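Delta toxin (Clostridium perfringens, PDB 2YGT) is a haemolytic beta-pore-forming toxin that probably assembles from soluble monomers into a membrane-spanning beta-barrel in target cells. Local coordinates at residues S73-F78 with L220-F225; V48-V53 with M61-S66; T116-E121 with D158-Q163. All blocks are in the same frame, centred on the assembly; numbering follows the deposited sequence.

From the N terminus, contact 2 closes first: strands 45-54 and 61-72 form a hairpin with a short connection. The second of these strands runs on to S73, where contact 1 opens; it closes some 140 residues later, when 220-225 returns as a one-turn helix and begins strand 224-235, the neighbour of 61-72 in the same sheet. Contact 3 is nested inside that long loop, pairing 116-121 with 158-163 around a small three-stranded sheet. Contacts 1 and 3 touch directly, Y159 packing on L220 and I221. Contact 2 touches neither, its centre lying about 32 Å from that of contact 1 and about 24 Å from that of contact 3.

Contact 1: S73-F78 with L220-F225; sequences SGRKIF and LITGGF
S73 meets the end of the one-turn helix 219-222 with both its backbone and its hydroxyl. Its N donates to G223 O at 3.0 Å, nearly straight (162° at the hydrogen) although the donor stands above the carbonyl plane. The hydroxyl lies between the backbone N and the carbonyl carbon (chi1 67°), and from there OG donates to I221 O at 2.8 Å, again from above the carbonyl plane. In the other direction OG accepts only weakly, from R75 N at 3.3 Å. L220 O is taken by the hydroxyl of Y93.

R75 crosses I221 at about a right angle, its CD 4.1 Å from I221 CG2, and a bend at chi3 brings the guanidinium over T222, with NH1 3.9 Å from T222 CG2. The charged end has two kinds of partner: NH1 makes a salt bridge with D214, while NH2 gives a hydrogen to a water at 3.2 Å, and that water donates to T222 O at 3.0 Å.

G224 then leaves helical geometry with a phi of 157°, where a CB would jam against G223 O. F225 pairs with I71 and K76 with R88. The arrangement is a helix-to-strand junction at which the hydroxyl and N-H of S73 take the carbonyls of I221 and G223, set where strand 61-72 leaves the seven-stranded sheet for the hairpin of 76-79 and 84-99.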
loop_
_atom_site.group_PDB
_atom_site.type_symbol
_atom_site.label_atom_id
_atom_site.label_comp_id
_atom_site.label_asym_id
_atom_site.label_seq_id
_atom_site.Cartn_x
_atom_site.Cartn_y
_atom_site.Cartn_z
ATOM N N SER A 73 -5.461 -10.730 -5.759
ATOM C CA SER A 73 -6.612 -10.904 -4.876
ATOM C C SER A 73 -6.704 -12.332 -4.351
ATOM O O SER A 73 -7.198 -12.568 -3.249
ATOM C CB SER A 73 -7.911 -10.537 -5.594
ATOM O OG SER A 73 -8.187 -11.448 -6.642
ATOM N N GLY A 74 -6.234 -13.282 -5.152
ATOM C CA GLY A 74 -6.302 -14.684 -4.788
ATOM C C GLY A 74 -7.726 -15.203 -4.730
ATOM O O GLY A 74 -8.000 -16.210 -4.078
ATOM N N ARG A 75 -8.638 -14.520 -5.415
ATOM C CA ARG A 75 -10.041 -14.921 -5.403
ATOM C C ARG A 75 -10.275 -16.222 -6.161
ATOM O O ARG A 75 -9.758 -16.417 -7.261
ATOM C CB ARG A 75 -10.947 -13.833 -5.982
ATOM C CG ARG A 75 -12.391 -14.294 -6.126
ATOM C CD ARG A 75 -13.178 -13.440 -7.095
ATOM N NE ARG A 75 -12.584 -13.428 -8.428
ATOM C CZ ARG A 75 -13.198 -12.960 -9.508
ATOM N NH1 ARG A 75 -14.426 -12.475 -9.410
ATOM N NH2 ARG A 75 -12.588 -12.978 -10.685
ATOM N N LYS A 76 -11.063 -17.106 -5.558
ATOM C CA LYS A 76 -11.489 -18.328 -6.221
ATOM C C LYS A 76 -12.981 -18.536 -6.002
ATOM O O LYS A 76 -13.519 -18.202 -4.947
ATOM C CB LYS A 76 -10.702 -19.532 -5.701
ATOM C CG LYS A 76 -9.215 -19.473 -6.005
ATOM N N ILE A 77 -13.650 -19.073 -7.014
ATOM C CA ILE A 77 -15.059 -19.408 -6.899
ATOM C C ILE A 77 -15.245 -20.875 -7.243
ATOM O O ILE A 77 -14.827 -21.324 -8.309
ATOM C CB ILE A 77 -15.923 -18.558 -7.846
ATOM C CG1 ILE A 77 -16.039 -17.127 -7.320
ATOM C CG2 ILE A 77 -17.301 -19.188 -8.019
ATOM C CD1 ILE A 77 -16.867 -16.220 -8.198
ATOM N N PHE A 78 -15.863 -21.626 -6.342
ATOM C CA PHE A 78 -16.107 -23.039 -6.600
ATOM C C PHE A 78 -17.349 -23.550 -5.886
ATOM O O PHE A 78 -17.793 -22.973 -4.893
ATOM C CB PHE A 78 -14.883 -23.882 -6.229
ATOM C CG PHE A 78 -14.493 -23.787 -4.781
ATOM C CD1 PHE A 78 -13.672 -22.764 -4.337
ATOM C CD2 PHE A 78 -14.940 -24.726 -3.865
ATOM C CE1 PHE A 78 -13.307 -22.673 -3.004
ATOM C CE2 PHE A 78 -14.579 -24.641 -2.531
ATOM C CZ PHE A 78 -13.760 -23.614 -2.099
ATOM N N LEU A 220 -9.989 -4.685 -6.236
ATOM C CA LEU A 220 -9.176 -5.331 -5.214
ATOM C C LEU A 220 -9.595 -6.787 -5.016
ATOM O O LEU A 220 -8.822 -7.598 -4.505
ATOM C CB LEU A 220 -9.258 -4.565 -3.892
ATOM C CG LEU A 220 -8.236 -3.441 -3.706
ATOM C CD1 LEU A 220 -8.330 -2.412 -4.830
ATOM C CD2 LEU A 220 -8.401 -2.779 -2.347
ATOM N N ILE A 221 -10.818 -7.113 -5.422
ATOM C CA ILE A 221 -11.326 -8.474 -5.290
ATOM C C ILE A 221 -11.166 -9.274 -6.582
ATOM O O ILE A 221 -10.826 -10.457 -6.547
ATOM C CB ILE A 221 -12.806 -8.490 -4.846
ATOM C CG1 ILE A 221 -12.928 -8.050 -3.387
ATOM C CG2 ILE A 221 -13.406 -9.874 -5.030
ATOM C CD1 ILE A 221 -14.357 -7.939 -2.895
ATOM N N THR A 222 -11.405 -8.630 -7.719
ATOM C CA THR A 222 -11.324 -9.317 -9.006
ATOM C C THR A 222 -9.886 -9.455 -9.505
ATOM O O THR A 222 -9.539 -10.447 -10.147
ATOM C CB THR A 222 -12.170 -8.610 -10.091
ATOM O OG1 THR A 222 -11.766 -7.240 -10.206
ATOM C CG2 THR A 222 -13.659 -8.677 -9.750
ATOM N N GLY A 223 -9.053 -8.459 -9.214
ATOM C CA GLY A 223 -7.677 -8.460 -9.680
ATOM C C GLY A 223 -6.659 -8.525 -8.557
ATOM O O GLY A 223 -5.896 -9.488 -8.451
ATOM N N GLY A 224 -6.646 -7.495 -7.718
ATOM C CA GLY A 224 -5.701 -7.409 -6.622
ATOM C C GLY A 224 -5.488 -5.976 -6.171
ATOM O O GLY A 224 -6.055 -5.042 -6.744
ATOM N N PHE A 225 -4.665 -5.802 -5.142
ATOM C CA PHE A 225 -4.400 -4.482 -4.588
ATOM C C PHE A 225 -3.108 -3.896 -5.157
ATOM O O PHE A 225 -2.072 -4.562 -5.185
ATOM C CB PHE A 225 -4.341 -4.556 -3.057
ATOM C CG PHE A 225 -4.167 -3.221 -2.386
ATOM C CD1 PHE A 225 -4.809 -2.096 -2.874
ATOM C CD2 PHE A 225 -3.380 -3.098 -1.253
ATOM C CE1 PHE A 225 -4.655 -0.868 -2.258
ATOM C CE2 PHE A 225 -3.224 -1.877 -0.628
ATOM C CZ PHE A 225 -3.864 -0.758 -1.132
HETATM O O HOH W 1 -9.573 -13.441 -9.859
#

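Contact 2: V48-V53 with M61-S66; sequences VDASFV and MTTIIS
T63 lays its methyl on the ring of F52 where the two side chains run alongside each other from a non-hydrogen-bonded pair. T63 CG2 is 4.0 Å from the F52 ring centroid and 15° off the ring normal, a CH-pi contact over the face. T63 OG1 lies beside the backbone N, anti to the carbonyl carbon (chi1 -59°), which puts CG2 anti to the N; OG1 then comes 3.1 Å from F52 CD2.

The backbone ladder fixes this pairing. D49 and S66 exchange two bonds, N to O in each direction, both 2.8 Å and both 172° at the hydrogen. Next, S51 N reaches I64 O at 2.7 Å, while the return bond from I64 N to S51 O is longer, 3.0 Å, with its donor above the carbonyl plane. Toward the turn V53 N still donates to T62 O, but the reciprocal link is made by a water that donates to V53 O at 2.6 Å and accepts from T62 N at 3.0 Å.

Further out, T35 holds D49 OD1 and N228 holds S66 OG. Y128 and I126 cover V53, T62 and I64, and K150 and I152 touch S66, whereas on the other face W283 touches T63. The F52 side chain lies about 5 Å at nearest atoms from the zinc ion bound by D54 and H286. One water thus replaces a direct T62-to-V53 bond, and the F52-T63 pair adjoins the zinc site without supplying a ligand.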
loop_
_atom_site.group_PDB
_atom_site.type_symbol
_atom_site.label_atom_id
_atom_site.label_comp_id
_atom_site.label_asym_id
_atom_site.label_seq_id
_atom_site.Cartn_x
_atom_site.Cartn_y
_atom_site.Cartn_z
ATOM N N VAL A 48 10.348 -0.309 -5.260
ATOM C CA VAL A 48 10.723 0.817 -4.416
ATOM C C VAL A 48 11.446 1.888 -5.217
ATOM O O VAL A 48 12.430 1.611 -5.902
ATOM C CB VAL A 48 11.602 0.382 -3.229
ATOM C CG1 VAL A 48 10.769 -0.372 -2.208
ATOM C CG2 VAL A 48 12.782 -0.458 -3.707
ATOM N N ASP A 49 10.937 3.111 -5.139
ATOM C CA ASP A 49 11.599 4.255 -5.744
ATOM C C ASP A 49 12.218 5.081 -4.631
ATOM O O ASP A 49 11.510 5.685 -3.826
ATOM C CB ASP A 49 10.606 5.110 -6.536
ATOM C CG ASP A 49 9.967 4.351 -7.684
ATOM O OD1 ASP A 49 10.670 3.551 -8.338
ATOM O OD2 ASP A 49 8.762 4.560 -7.938
ATOM N N ALA A 50 13.542 5.095 -4.574
ATOM C CA ALA A 50 14.241 5.892 -3.580
ATOM C C ALA A 50 14.745 7.199 -4.184
ATOM O O ALA A 50 15.382 7.207 -5.237
ATOM C CB ALA A 50 15.393 5.102 -2.982
ATOM N N SER A 51 14.450 8.306 -3.514
ATOM C CA SER A 51 14.996 9.594 -3.908
ATOM C C SER A 51 15.955 10.088 -2.840
ATOM O O SER A 51 15.527 10.607 -1.809
ATOM C CB SER A 51 13.883 10.616 -4.124
ATOM O OG SER A 51 13.163 10.331 -5.304
ATOM N N PHE A 52 17.249 9.906 -3.088
ATOM C CA PHE A 52 18.284 10.380 -2.179
ATOM C C PHE A 52 18.482 11.879 -2.359
ATOM O O PHE A 52 18.846 12.343 -3.442
ATOM C CB PHE A 52 19.610 9.655 -2.438
ATOM C CG PHE A 52 19.570 8.179 -2.153
ATOM C CD1 PHE A 52 19.149 7.285 -3.124
ATOM C CD2 PHE A 52 19.967 7.683 -0.921
ATOM C CE1 PHE A 52 19.113 5.925 -2.869
ATOM C CE2 PHE A 52 19.935 6.325 -0.660
ATOM C CZ PHE A 52 19.505 5.444 -1.636
ATOM N N VAL A 53 18.240 12.643 -1.303
ATOM C CA VAL A 53 18.445 14.080 -1.370
ATOM C C VAL A 53 19.802 14.456 -0.795
ATOM O O VAL A 53 20.142 14.060 0.319
ATOM C CB VAL A 53 17.351 14.851 -0.615
ATOM C CG1 VAL A 53 17.622 16.345 -0.688
ATOM C CG2 VAL A 53 15.976 14.521 -1.181
ATOM N N MET A 61 21.077 13.632 6.372
ATOM C CA MET A 61 20.731 13.101 5.056
ATOM C C MET A 61 19.294 12.588 5.006
ATOM O O MET A 61 18.828 11.925 5.931
ATOM C CB MET A 61 21.699 11.983 4.659
ATOM C CG MET A 61 23.144 12.435 4.518
ATOM S SD MET A 61 24.204 11.146 3.834
ATOM C CE MET A 61 24.033 9.871 5.080
ATOM N N THR A 62 18.602 12.891 3.912
ATOM C CA THR A 62 17.197 12.532 3.766
ATOM C C THR A 62 16.954 11.731 2.492
ATOM O O THR A 62 17.355 12.142 1.403
ATOM C CB THR A 62 16.292 13.786 3.740
ATOM O OG1 THR A 62 16.357 14.456 5.004
ATOM C CG2 THR A 62 14.848 13.402 3.451
ATOM N N THR A 63 16.292 10.587 2.637
ATOM C CA THR A 63 15.902 9.778 1.489
ATOM C C THR A 63 14.404 9.493 1.502
ATOM O O THR A 63 13.871 8.955 2.472
ATOM C CB THR A 63 16.671 8.449 1.437
ATOM O OG1 THR A 63 18.078 8.711 1.370
ATOM C CG2 THR A 63 16.257 7.650 0.213
ATOM N N ILE A 64 13.731 9.861 0.418
ATOM C CA ILE A 64 12.304 9.620 0.287
ATOM C C ILE A 64 12.078 8.316 -0.465
ATOM O O ILE A 64 12.651 8.104 -1.532
ATOM C CB ILE A 64 11.610 10.768 -0.464
ATOM C CG1 ILE A 64 11.891 12.099 0.230
ATOM C CG2 ILE A 64 10.114 10.518 -0.548
ATOM C CD1 ILE A 64 11.428 13.313 -0.556
ATOM N N ILE A 65 11.250 7.440 0.094
ATOM C CA ILE A 65 10.989 6.146 -0.530
ATOM C C ILE A 65 9.523 5.953 -0.913
ATOM O O ILE A 65 8.631 6.009 -0.067
ATOM C CB ILE A 65 11.442 4.985 0.369
ATOM C CG1 ILE A 65 12.943 5.096 0.646
ATOM C CG2 ILE A 65 11.104 3.645 -0.275
ATOM C CD1 ILE A 65 13.447 4.106 1.663
ATOM N N SER A 66 9.291 5.729 -2.200
ATOM C CA SER A 66 7.959 5.427 -2.699
ATOM C C SER A 66 7.809 3.921 -2.894
ATOM O O SER A 66 8.583 3.295 -3.616
ATOM C CB SER A 66 7.692 6.166 -4.014
ATOM O OG SER A 66 6.484 5.726 -4.609
HETATM O O HOH W 2 19.680 15.367 2.518
#

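Contact 3: T116-E121 with D158-Q163; sequences TISTKE and DYNTIQ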
loop_
_atom_site.group_PDB
_atom_site.type_symbol
_atom_site.label_atom_id
_atom_site.label_comp_id
_atom_site.label_asym_id
_atom_site.label_seq_id
_atom_site.Cartn_x
_atom_site.Cartn_y
_atom_site.Cartn_z
ATOM N N THR A 116 -6.395 7.397 8.846
ATOM C CA THR A 116 -7.336 6.605 8.062
ATOM C C THR A 116 -7.805 7.343 6.811
ATOM O O THR A 116 -8.097 8.537 6.855
ATOM C CB THR A 116 -8.567 6.197 8.902
ATOM O OG1 THR A 116 -8.138 5.498 10.077
ATOM C CG2 THR A 116 -9.488 5.296 8.095
ATOM N N ILE A 117 -7.866 6.619 5.698
ATOM C CA ILE A 117 -8.342 7.166 4.433
ATOM C C ILE A 117 -9.444 6.276 3.864
ATOM O O ILE A 117 -9.265 5.067 3.724
ATOM C CB ILE A 117 -7.200 7.279 3.401
ATOM C CG1 ILE A 117 -6.037 8.080 3.983
ATOM C CG2 ILE A 117 -7.701 7.932 2.122
ATOM C CD1 ILE A 117 -6.379 9.528 4.242
ATOM N N SER A 118 -10.582 6.877 3.532
ATOM C CA SER A 118 -11.742 6.113 3.084
ATOM C C SER A 118 -12.138 6.371 1.635
ATOM O O SER A 118 -12.980 5.659 1.090
ATOM C CB SER A 118 -12.940 6.386 3.996
ATOM O OG SER A 118 -12.714 5.869 5.299
ATOM N N THR A 119 -11.542 7.386 1.014
ATOM C CA THR A 119 -11.891 7.743 -0.361
ATOM C C THR A 119 -11.487 6.667 -1.368
ATOM O O THR A 119 -10.481 5.976 -1.190
ATOM C CB THR A 119 -11.272 9.100 -0.786
ATOM O OG1 THR A 119 -9.861 9.093 -0.530
ATOM C CG2 THR A 119 -11.917 10.244 -0.021
ATOM N N LYS A 120 -12.286 6.530 -2.421
ATOM C CA LYS A 120 -12.019 5.561 -3.476
ATOM C C LYS A 120 -10.617 5.753 -4.051
ATOM O O LYS A 120 -9.936 4.789 -4.398
ATOM C CB LYS A 120 -13.065 5.691 -4.587
ATOM C CG LYS A 120 -12.889 4.704 -5.731
ATOM N N GLU A 121 -10.199 7.010 -4.148
ATOM C CA GLU A 121 -8.886 7.348 -4.675
ATOM C C GLU A 121 -8.054 8.015 -3.589
ATOM O O GLU A 121 -8.539 8.895 -2.879
ATOM C CB GLU A 121 -9.026 8.279 -5.881
ATOM C CG GLU A 121 -7.713 8.608 -6.574
ATOM C CD GLU A 121 -7.851 9.738 -7.577
ATOM O OE1 GLU A 121 -8.922 10.382 -7.608
ATOM O OE2 GLU A 121 -6.885 9.987 -8.331
ATOM N N ASP A 158 -14.270 0.382 -2.215
ATOM C CA ASP A 158 -14.914 -0.466 -1.214
ATOM C C ASP A 158 -14.002 -0.853 -0.052
ATOM O O ASP A 158 -14.415 -1.586 0.845
ATOM C CB ASP A 158 -15.507 -1.721 -1.860
ATOM C CG ASP A 158 -16.582 -1.398 -2.876
ATOM O OD1 ASP A 158 -17.039 -0.237 -2.902
ATOM O OD2 ASP A 158 -16.968 -2.304 -3.646
ATOM N N TYR A 159 -12.768 -0.361 -0.075
ATOM C CA TYR A 159 -11.810 -0.624 0.995
ATOM C C TYR A 159 -11.405 0.666 1.699
ATOM O O TYR A 159 -11.543 1.758 1.149
ATOM C CB TYR A 159 -10.551 -1.299 0.441
ATOM C CG TYR A 159 -10.725 -2.753 0.062
ATOM C CD1 TYR A 159 -11.524 -3.122 -1.017
ATOM C CD2 TYR A 159 -10.071 -3.758 0.772
ATOM C CE1 TYR A 159 -11.677 -4.454 -1.367
ATOM C CE2 TYR A 159 -10.218 -5.090 0.425
ATOM C CZ TYR A 159 -11.020 -5.432 -0.644
ATOM O OH TYR A 159 -11.162 -6.760 -0.986
ATOM N N ASN A 160 -10.902 0.528 2.921
ATOM C CA ASN A 160 -10.306 1.644 3.642
ATOM C C ASN A 160 -8.858 1.336 4.002
ATOM O O ASN A 160 -8.481 0.174 4.162
ATOM C CB ASN A 160 -11.096 1.963 4.912
ATOM C CG ASN A 160 -12.441 2.606 4.621
ATOM O OD1 ASN A 160 -13.143 3.036 5.535
ATOM N ND2 ASN A 160 -12.805 2.675 3.346
ATOM N N THR A 161 -8.049 2.381 4.131
ATOM C CA THR A 161 -6.658 2.217 4.538
ATOM C C THR A 161 -6.415 2.885 5.887
ATOM O O THR A 161 -6.765 4.047 6.095
ATOM C CB THR A 161 -5.675 2.800 3.495
ATOM O OG1 THR A 161 -5.812 2.088 2.258
ATOM C CG2 THR A 161 -4.240 2.673 3.984
ATOM N N ILE A 162 -5.822 2.138 6.808
ATOM C CA ILE A 162 -5.445 2.692 8.095
ATOM C C ILE A 162 -3.969 2.433 8.371
ATOM O O ILE A 162 -3.469 1.332 8.140
ATOM C CB ILE A 162 -6.286 2.093 9.235
ATOM C CG1 ILE A 162 -5.749 2.553 10.591
ATOM C CG2 ILE A 162 -6.278 0.581 9.157
ATOM C CD1 ILE A 162 -6.665 2.241 11.746
ATOM N N GLN A 163 -3.266 3.453 8.850
ATOM C CA GLN A 163 -1.886 3.266 9.272
ATOM C C GLN A 163 -1.864 2.700 10.683
ATOM O O GLN A 163 -2.224 3.380 11.644
ATOM C CB GLN A 163 -1.086 4.569 9.197
ATOM C CG GLN A 163 0.384 4.375 9.547
ATOM C CD GLN A 163 1.261 5.518 9.080
ATOM O OE1 GLN A 163 1.081 6.663 9.492
ATOM N NE2 GLN A 163 2.229 5.209 8.228
HETATM O O HOH W 3 -12.855 3.589 -0.464
#
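A short antiparallel ladder, in which T116 and I117 face I162 and T161, joins the chain entering the three-stranded sheet 121-128, 134-137 and 148-155 to the chain leaving it, consistent with the folded pre-stem of leukocidin-type monomers. I117 and T161 form its hydrogen-bonded pair: I117 N donates to T161 O at 2.8 Å, and T161 N answers to I117 O at 3.0 Å, with 173° at the hydrogen. I117 O takes a second donor, Q156 NE2, and Q156 also bonds T161 OG1.

Past the ladder, side chains take over. N160 CG lies beside its own backbone N (chi1 -72°), bringing the amide next to S118: S118 OG is 2.9 Å from N160 OD1, a weak bond whose proton has another acceptor within reach. N160 ND2 also donates to Y159 O at 2.7 Å; the acceptor lies in the amide plane, but the donor approaches from the side (89° at O), above the carbonyl plane. A water sits between S118 O and Y159 O, though more acceptors surround it than it has protons. At the other end, the T116 and I162 side chains cross obliquely, T116 OG1 resting 3.8 Å from I162 CG1.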